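Local coordinates for protein putative glycosyl hydrolase (Parabacteroides distasonis, PDB 4QHZ) that is a putative glycosyl hydrolase of the 3-keto-disaccharide hydrolase family that may cleave glycosidic bonds, and binds magnesium, at residues Q104-T110 against S233-S237. Sequence-based numbering, arbitrary orientation.
Sequences QVPTNIT and SEPIS
Glu234 reaches across to Thr110 and takes two bonds on one carboxylate oxygen: the hydroxyl OG1 of Thr110 donates to OE1 of Glu234 at 2.8 Å on its syn side, and the backbone N of Thr110 adds a weak, bent bond to the same atom at 2.9 Å. The bend at chi2 (77°) sets the Glu234 carboxylate beside Thr110 and the backbone O of Asn108. A water donates to Glu234 OE2, so each carboxylate oxygen has a partner. Asn108 crosses the glutamate stem, its OD1 3.8 Å from CG of Glu234, with amide and carboxylate planes 51° apart. With an alanine at the Glu234 position, OG1 and N of Thr110 would probably lose their shared acceptor.

Further along, CG of Pro106 sits 3.5 Å from the backbone O of Pro235 and also touches CB of Glu234, while CD1 of Ile109 comes within 3.6 Å of the Glu234 O. The type I turn from Pro106 to Ile109, closed by Ile109 N to Pro106 O, brings Asn108 and Thr110 round to the glutamate.

At the other end Gln104 and Ser237 form an antiparallel hydrogen-bonded pair, N of Gln104 to O of Ser237 at 2.8 Å and a nearly straight return bond. NE2 of Gln104 is hydrogen-bonded to the backbone O of Gly163. This pair ends the pairing of strand 97-104 with strand 237-245, beyond which the two loops stay joined through Glu234 and the Pro106 and Ile109 contacts; strand 78-80 flanks Pro235 and Ser237, and Ile236 packs near the magnesium-binding Ser119.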
loop_
_atom_site.group_PDB
_atom_site.type_symbol
_atom_site.label_atom_id
_atom_site.label_comp_id
_atom_site.label_asym_id
_atom_site.label_seq_id
_atom_site.Cartn_x
_atom_site.Cartn_y
_atom_site.Cartn_z
ATOM N N GLN C 104 1.872 30.854 -13.239
ATOM C CA GLN C 104 2.723 32.015 -13.040
ATOM C C GLN C 104 2.086 32.995 -12.081
ATOM O O GLN C 104 0.967 33.457 -12.310
ATOM C CB GLN C 104 2.952 32.706 -14.379
ATOM C CG GLN C 104 3.901 33.889 -14.332
ATOM C CD GLN C 104 3.810 34.736 -15.586
ATOM O OE1 GLN C 104 2.717 35.131 -15.997
ATOM N NE2 GLN C 104 4.949 35.002 -16.210
ATOM N N VAL C 105 2.806 33.322 -11.015
ATOM C CA VAL C 105 2.422 34.420 -10.144
ATOM C C VAL C 105 2.898 35.702 -10.820
ATOM O O VAL C 105 4.061 35.796 -11.205
ATOM C CB VAL C 105 3.048 34.283 -8.748
ATOM C CG1 VAL C 105 2.583 35.409 -7.831
ATOM C CG2 VAL C 105 2.702 32.928 -8.143
ATOM N N PRO C 106 2.004 36.693 -10.990
ATOM C CA PRO C 106 2.414 37.898 -11.721
ATOM C C PRO C 106 3.446 38.710 -10.933
ATOM O O PRO C 106 3.451 38.667 -9.703
ATOM C CB PRO C 106 1.103 38.670 -11.897
ATOM C CG PRO C 106 0.249 38.228 -10.755
ATOM C CD PRO C 106 0.632 36.800 -10.463
ATOM N N THR C 107 4.303 39.440 -11.640
ATOM C CA THR C 107 5.398 40.174 -10.997
ATOM C C THR C 107 4.891 41.267 -10.056
ATOM O O THR C 107 5.603 41.656 -9.135
ATOM C CB THR C 107 6.348 40.814 -12.030
ATOM O OG1 THR C 107 5.601 41.628 -12.935
ATOM C CG2 THR C 107 7.083 39.745 -12.819
ATOM N N ASN C 108 3.673 41.759 -10.289
ATOM C CA ASN C 108 3.074 42.790 -9.441
ATOM C C ASN C 108 2.159 42.227 -8.334
ATOM O O ASN C 108 1.326 42.946 -7.780
ATOM C CB ASN C 108 2.324 43.813 -10.309
ATOM C CG ASN C 108 1.061 43.248 -10.933
ATOM O OD1 ASN C 108 0.833 42.039 -10.932
ATOM N ND2 ASN C 108 0.223 44.127 -11.449
ATOM N N ILE C 109 2.329 40.945 -8.013
ATOM C CA ILE C 109 1.562 40.283 -6.958
ATOM C C ILE C 109 1.629 41.032 -5.626
ATOM O O ILE C 109 2.658 41.606 -5.267
ATOM C CB ILE C 109 2.045 38.813 -6.751
ATOM C CG1 ILE C 109 1.122 38.043 -5.798
ATOM C CG2 ILE C 109 3.484 38.765 -6.249
ATOM C CD1 ILE C 109 -0.269 37.803 -6.350
ATOM N N THR C 110 0.514 41.031 -4.910
ATOM C CA THR C 110 0.458 41.536 -3.545
ATOM C C THR C 110 -0.307 40.538 -2.690
ATOM O O THR C 110 -0.958 39.631 -3.216
ATOM C CB THR C 110 -0.241 42.904 -3.461
ATOM O OG1 THR C 110 -1.569 42.799 -3.992
ATOM C CG2 THR C 110 0.535 43.954 -4.244
ATOM N N SER C 233 -5.894 39.568 -4.311
ATOM C CA SER C 233 -4.585 39.493 -4.971
ATOM C C SER C 233 -4.720 39.384 -6.492
ATOM O O SER C 233 -5.681 38.804 -7.020
ATOM C CB SER C 233 -3.743 38.333 -4.425
ATOM O OG SER C 233 -4.219 37.074 -4.859
ATOM N N GLU C 234 -3.735 39.946 -7.178
ATOM C CA GLU C 234 -3.667 39.929 -8.632
ATOM C C GLU C 234 -3.730 38.486 -9.154
ATOM O O GLU C 234 -3.120 37.599 -8.566
ATOM C CB GLU C 234 -2.381 40.610 -9.102
ATOM C CG GLU C 234 -2.343 42.119 -8.871
ATOM C CD GLU C 234 -2.060 42.530 -7.428
ATOM O OE1 GLU C 234 -1.803 41.666 -6.559
ATOM O OE2 GLU C 234 -2.105 43.743 -7.159
ATOM N N PRO C 235 -4.470 38.248 -10.251
ATOM C CA PRO C 235 -4.773 36.868 -10.639
ATOM C C PRO C 235 -3.577 36.136 -11.212
ATOM O O PRO C 235 -2.743 36.752 -11.872
ATOM C CB PRO C 235 -5.860 37.028 -11.705
ATOM C CG PRO C 235 -5.645 38.389 -12.271
ATOM C CD PRO C 235 -5.088 39.232 -11.161
ATOM N N ILE C 236 -3.487 34.829 -10.969
ATOM C CA ILE C 236 -2.396 34.051 -11.553
ATOM C C ILE C 236 -2.748 33.626 -12.982
ATOM O O ILE C 236 -3.912 33.662 -13.391
ATOM C CB ILE C 236 -2.001 32.826 -10.694
ATOM C CG1 ILE C 236 -3.070 31.749 -10.715
ATOM C CG2 ILE C 236 -1.695 33.235 -9.255
ATOM C CD1 ILE C 236 -2.524 30.408 -10.273
ATOM N N SER C 237 -1.731 33.238 -13.741
ATOM C CA SER C 237 -1.923 32.775 -15.112
ATOM C C SER C 237 -1.497 31.316 -15.268
ATOM O O SER C 237 -0.643 30.828 -14.531
ATOM C CB SER C 237 -1.146 33.666 -16.083
ATOM O OG SER C 237 -1.731 34.954 -16.152
HETATM O O HOH W 1 0.307 45.225 -7.705
#